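Local atomic coordinates of heme-binding protein A / AI-2 binding protein A (Helicobacter pylori SS1, PDB entry 6OFQ), a protein that probably captures short peptides in the periplasm and hands them to an ABC transporter for uptake, and is seen with the peptide STSA bound. Residues Val34-Pro46 with Gly52-Thr64. Residues are numbered along the deposited sequence; the frame is centred on the assembly and turned at random.
Sequences VFARGADGSSMDP and GESYVATGNIYDT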
loop_
_atom_site.group_PDB
_atom_site.type_symbol
_atom_site.label_atom_id
_atom_site.label_comp_id
_atom_site.label_asym_id
_atom_site.label_seq_id
_atom_site.Cartn_x
_atom_site.Cartn_y
_atom_site.Cartn_z
ATOM N N VAL A 34 7.120 7.620 19.811
ATOM C CA VAL A 34 6.235 8.628 19.157
ATOM C C VAL A 34 6.601 8.684 17.678
ATOM O O VAL A 34 7.701 9.144 17.335
ATOM C CB VAL A 34 6.306 10.012 19.810
ATOM C CG1 VAL A 34 5.244 10.899 19.176
ATOM C CG2 VAL A 34 5.972 9.910 21.288
ATOM N N PHE A 35 5.711 8.179 16.835
ATOM C CA PHE A 35 5.893 8.108 15.379
ATOM C C PHE A 35 5.009 9.218 14.825
ATOM O O PHE A 35 3.868 9.360 15.269
ATOM C CB PHE A 35 5.371 6.756 14.929
ATOM C CG PHE A 35 5.353 6.482 13.460
ATOM C CD1 PHE A 35 4.267 6.800 12.676
ATOM C CD2 PHE A 35 6.368 5.805 12.833
ATOM C CE1 PHE A 35 4.250 6.497 11.319
ATOM C CE2 PHE A 35 6.360 5.473 11.486
ATOM C CZ PHE A 35 5.276 5.843 10.724
ATOM N N ALA A 36 5.500 9.930 13.832
ATOM C CA ALA A 36 4.672 10.948 13.199
ATOM C C ALA A 36 4.668 10.748 11.689
ATOM O O ALA A 36 5.629 10.352 11.042
ATOM C CB ALA A 36 5.208 12.348 13.539
ATOM N N ARG A 37 3.536 11.156 11.116
ATOM C CA ARG A 37 3.235 10.984 9.718
ATOM C C ARG A 37 2.264 12.040 9.262
ATOM O O ARG A 37 1.705 12.807 10.048
ATOM C CB ARG A 37 2.766 9.561 9.460
ATOM C CG ARG A 37 1.653 9.046 10.357
ATOM C CD ARG A 37 0.284 9.622 10.046
ATOM N NE ARG A 37 -0.822 9.040 10.817
ATOM C CZ ARG A 37 -1.371 7.839 10.660
ATOM N NH1 ARG A 37 -0.867 7.065 9.734
ATOM N NH2 ARG A 37 -2.296 7.398 11.459
ATOM N N GLY A 38 2.078 12.177 7.971
ATOM C CA GLY A 38 1.379 13.286 7.358
ATOM C C GLY A 38 -0.108 13.255 7.286
ATOM O O GLY A 38 -0.737 14.310 7.264
ATOM N N ALA A 39 -0.747 12.090 7.253
ATOM C CA ALA A 39 -2.209 11.927 7.118
ATOM C C ALA A 39 -2.637 10.729 7.937
ATOM O O ALA A 39 -1.986 9.682 7.961
ATOM C CB ALA A 39 -2.574 11.757 5.674
ATOM N N ASP A 40 -3.780 10.910 8.565
ATOM C CA ASP A 40 -4.353 9.860 9.416
ATOM C C ASP A 40 -4.817 8.654 8.591
ATOM O O ASP A 40 -5.047 8.740 7.420
ATOM C CB ASP A 40 -5.533 10.452 10.178
ATOM C CG ASP A 40 -5.982 9.649 11.381
ATOM O OD1 ASP A 40 -5.271 8.728 11.838
ATOM O OD2 ASP A 40 -7.112 9.988 11.841
ATOM N N GLY A 41 -4.933 7.542 9.308
ATOM C CA GLY A 41 -5.658 6.393 8.745
ATOM C C GLY A 41 -7.127 6.710 8.512
ATOM O O GLY A 41 -7.692 7.668 9.075
ATOM N N SER A 42 -7.762 5.863 7.704
ATOM C CA SER A 42 -9.145 6.023 7.308
ATOM C C SER A 42 -10.060 4.942 7.892
ATOM O O SER A 42 -11.289 5.089 7.812
ATOM C CB SER A 42 -9.250 6.045 5.770
ATOM O OG SER A 42 -8.700 7.250 5.237
ATOM N N SER A 43 -9.507 3.906 8.505
ATOM C CA SER A 43 -10.332 2.833 9.070
ATOM C C SER A 43 -9.417 2.065 10.033
ATOM O O SER A 43 -8.158 2.092 9.878
ATOM C CB SER A 43 -10.888 1.910 7.982
ATOM O OG SER A 43 -11.827 0.966 8.548
ATOM N N MET A 44 -10.041 1.268 10.897
ATOM C CA MET A 44 -9.383 0.229 11.657
ATOM C C MET A 44 -9.714 -1.199 11.146
ATOM O O MET A 44 -9.261 -2.148 11.760
ATOM C CB MET A 44 -9.713 0.350 13.151
ATOM C CG MET A 44 -9.082 1.612 13.715
ATOM S SD MET A 44 -7.285 1.526 13.843
ATOM C CE MET A 44 -6.926 3.278 13.924
ATOM N N ASP A 45 -10.446 -1.295 10.062
ATOM C CA ASP A 45 -10.649 -2.585 9.356
ATOM C C ASP A 45 -9.841 -2.505 8.053
ATOM O O ASP A 45 -10.238 -1.817 7.119
ATOM C CB ASP A 45 -12.139 -2.842 9.068
ATOM C CG ASP A 45 -12.402 -4.134 8.343
ATOM O OD1 ASP A 45 -11.466 -4.812 7.855
ATOM O OD2 ASP A 45 -13.574 -4.586 8.313
ATOM N N PRO A 46 -8.712 -3.211 7.990
ATOM C CA PRO A 46 -7.816 -3.057 6.837
ATOM C C PRO A 46 -8.372 -3.556 5.532
ATOM O O PRO A 46 -7.857 -3.172 4.473
ATOM C CB PRO A 46 -6.572 -3.830 7.227
ATOM C CG PRO A 46 -7.129 -4.843 8.115
ATOM C CD PRO A 46 -8.197 -4.211 8.930
ATOM N N GLY A 52 -1.269 3.046 2.905
ATOM C CA GLY A 52 -0.246 2.857 3.922
ATOM C C GLY A 52 -0.534 3.579 5.219
ATOM O O GLY A 52 -0.169 3.059 6.261
ATOM N N GLU A 53 -1.060 4.808 5.145
ATOM C CA GLU A 53 -1.334 5.486 6.402
ATOM C C GLU A 53 -2.282 4.734 7.304
ATOM O O GLU A 53 -2.074 4.621 8.513
ATOM C CB GLU A 53 -1.800 6.932 6.158
ATOM C CG GLU A 53 -0.801 7.893 5.515
ATOM C CD GLU A 53 0.378 8.296 6.367
ATOM O OE1 GLU A 53 0.730 7.658 7.359
ATOM O OE2 GLU A 53 0.975 9.366 6.044
ATOM N N SER A 54 -3.342 4.180 6.737
ATOM C CA SER A 54 -4.244 3.329 7.503
ATOM C C SER A 54 -3.516 2.096 8.074
ATOM O O SER A 54 -3.770 1.691 9.216
ATOM C CB SER A 54 -5.418 2.846 6.690
ATOM O OG SER A 54 -6.243 3.923 6.197
ATOM N N TYR A 55 -2.648 1.508 7.250
ATOM C CA TYR A 55 -1.969 0.297 7.699
ATOM C C TYR A 55 -0.926 0.498 8.755
ATOM O O TYR A 55 -0.527 -0.516 9.351
ATOM C CB TYR A 55 -1.435 -0.504 6.489
ATOM C CG TYR A 55 -2.501 -0.988 5.534
ATOM C CD1 TYR A 55 -3.824 -1.206 5.883
ATOM C CD2 TYR A 55 -2.148 -1.324 4.201
ATOM C CE1 TYR A 55 -4.720 -1.675 4.957
ATOM C CE2 TYR A 55 -3.024 -1.844 3.303
ATOM C CZ TYR A 55 -4.338 -2.004 3.666
ATOM O OH TYR A 55 -5.238 -2.582 2.778
ATOM N N VAL A 56 -0.496 1.749 8.977
ATOM C CA VAL A 56 0.377 1.968 10.120
ATOM C C VAL A 56 -0.229 1.399 11.401
ATOM O O VAL A 56 0.448 0.641 12.118
ATOM C CB VAL A 56 0.682 3.474 10.288
ATOM C CG1 VAL A 56 1.491 3.684 11.575
ATOM C CG2 VAL A 56 1.404 4.054 9.079
ATOM N N ALA A 57 -1.474 1.722 11.685
ATOM C CA ALA A 57 -2.109 1.151 12.873
ATOM C C ALA A 57 -2.520 -0.320 12.725
ATOM O O ALA A 57 -2.146 -1.156 13.562
ATOM C CB ALA A 57 -3.311 1.969 13.324
ATOM N N THR A 58 -3.196 -0.623 11.620
ATOM C CA THR A 58 -3.796 -1.954 11.542
ATOM C C THR A 58 -2.754 -3.065 11.439
ATOM O O THR A 58 -2.934 -4.161 11.957
ATOM C CB THR A 58 -4.802 -2.049 10.387
ATOM O OG1 THR A 58 -4.093 -1.914 9.151
ATOM C CG2 THR A 58 -5.896 -1.058 10.459
ATOM N N GLY A 59 -1.613 -2.774 10.807
ATOM C CA GLY A 59 -0.546 -3.757 10.692
ATOM C C GLY A 59 0.061 -4.183 12.010
ATOM O O GLY A 59 0.681 -5.252 12.107
ATOM N N ASN A 60 -0.051 -3.347 13.037
ATOM C CA ASN A 60 0.416 -3.685 14.358
ATOM C C ASN A 60 -0.649 -4.436 15.222
ATOM O O ASN A 60 -0.257 -5.081 16.193
ATOM C CB ASN A 60 0.779 -2.370 15.053
ATOM C CG ASN A 60 2.123 -1.842 14.609
ATOM O OD1 ASN A 60 3.139 -2.393 14.998
ATOM N ND2 ASN A 60 2.133 -0.784 13.799
ATOM N N ILE A 61 -1.906 -4.286 14.849
ATOM C CA ILE A 61 -3.048 -4.794 15.626
ATOM C C ILE A 61 -3.401 -6.196 15.158
ATOM O O ILE A 61 -3.795 -7.080 15.970
ATOM C CB ILE A 61 -4.229 -3.816 15.466
ATOM C CG1 ILE A 61 -3.899 -2.518 16.230
ATOM C CG2 ILE A 61 -5.541 -4.459 15.899
ATOM C CD1 ILE A 61 -4.859 -1.382 15.894
ATOM N N TYR A 62 -3.372 -6.426 13.843
ATOM C CA TYR A 62 -3.880 -7.674 13.271
ATOM C C TYR A 62 -2.733 -8.550 12.759
ATOM O O TYR A 62 -1.712 -8.037 12.318
ATOM C CB TYR A 62 -4.790 -7.466 12.067
ATOM C CG TYR A 62 -6.051 -6.673 12.355
ATOM C CD1 TYR A 62 -7.157 -7.276 12.915
ATOM C CD2 TYR A 62 -6.127 -5.321 12.104
ATOM C CE1 TYR A 62 -8.344 -6.596 13.144
ATOM C CE2 TYR A 62 -7.315 -4.647 12.305
ATOM C CZ TYR A 62 -8.427 -5.290 12.806
ATOM O OH TYR A 62 -9.605 -4.578 12.948
ATOM N N ASP A 63 -2.946 -9.867 12.797
ATOM C CA ASP A 63 -2.168 -10.828 12.047
ATOM C C ASP A 63 -2.911 -11.424 10.897
ATOM O O ASP A 63 -4.138 -11.359 10.776
ATOM C CB ASP A 63 -1.723 -11.963 12.947
ATOM C CG ASP A 63 -0.800 -11.470 14.038
ATOM O OD1 ASP A 63 0.222 -10.802 13.727
ATOM O OD2 ASP A 63 -1.060 -11.727 15.236
ATOM N N THR A 64 -2.085 -12.039 10.050
ATOM C CA THR A 64 -2.509 -12.754 8.855
ATOM C C THR A 64 -2.137 -14.251 8.993
ATOM O O THR A 64 -1.469 -14.643 9.947
ATOM C CB THR A 64 -1.889 -12.119 7.587
ATOM O OG1 THR A 64 -0.556 -11.694 7.864
ATOM C CG2 THR A 64 -2.697 -10.886 7.111
HETATM O O HOH W 1 -3.154 4.622 10.953
HETATM O O HOH W 2 3.544 10.296 6.201
HETATM O O HOH W 3 -5.618 3.191 10.588
#
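Arg37 NH1 holds two oxygens of Glu53 at once. Arg37 NH1 makes a salt bridge to Glu53 OE1 at 2.9 Å. Arg37 NH1 also donates to the backbone O of Glu53 at 3.0 Å. OE1 is met from above the carboxylate plane, and the guanidinium and carboxylate planes stand 76° apart. Arg37 is bent at chi2 (74°), which lays CB, CG and CD alongside OE1. The other Glu53 oxygen, OE2, takes a weak bond from Ala39 N and reaches Gly38 N through a water. Further along, Gly41 CA lies 3.6 Å from Ser54 CA, so the backbones touch. Ser42 N gives a fairly straight bond to Ser54 OG (2.9 Å, 162°). In this type II periplasmic binding protein, strand 32-37 belongs to a mixed five-stranded sheet. The loop after it runs back along helix 52-61, and the chain then enters a second, antiparallel sheet at strand 66-68. Farther along the chain, Tyr62 OH donates to Met44 O at 2.7 Å, and that oxygen lies at the edge of the Tyr62 ring, near its plane. Pro46 CD rests 3.5 Å from Tyr62 CE2, while its CB meets Tyr55 CE1. The Met44 chain bends at chi2, bringing CE and SD against Ala57 CB; Phe216 and Trp219 of strand 214-220 pack on the same side chain. In the second shell, Asp40 OD1 pairs with Arg37 NH2, and its OD2 bonds Asp222 N and Trp219 NE1. Ser54 OG is also bonded to Asp51 OD1.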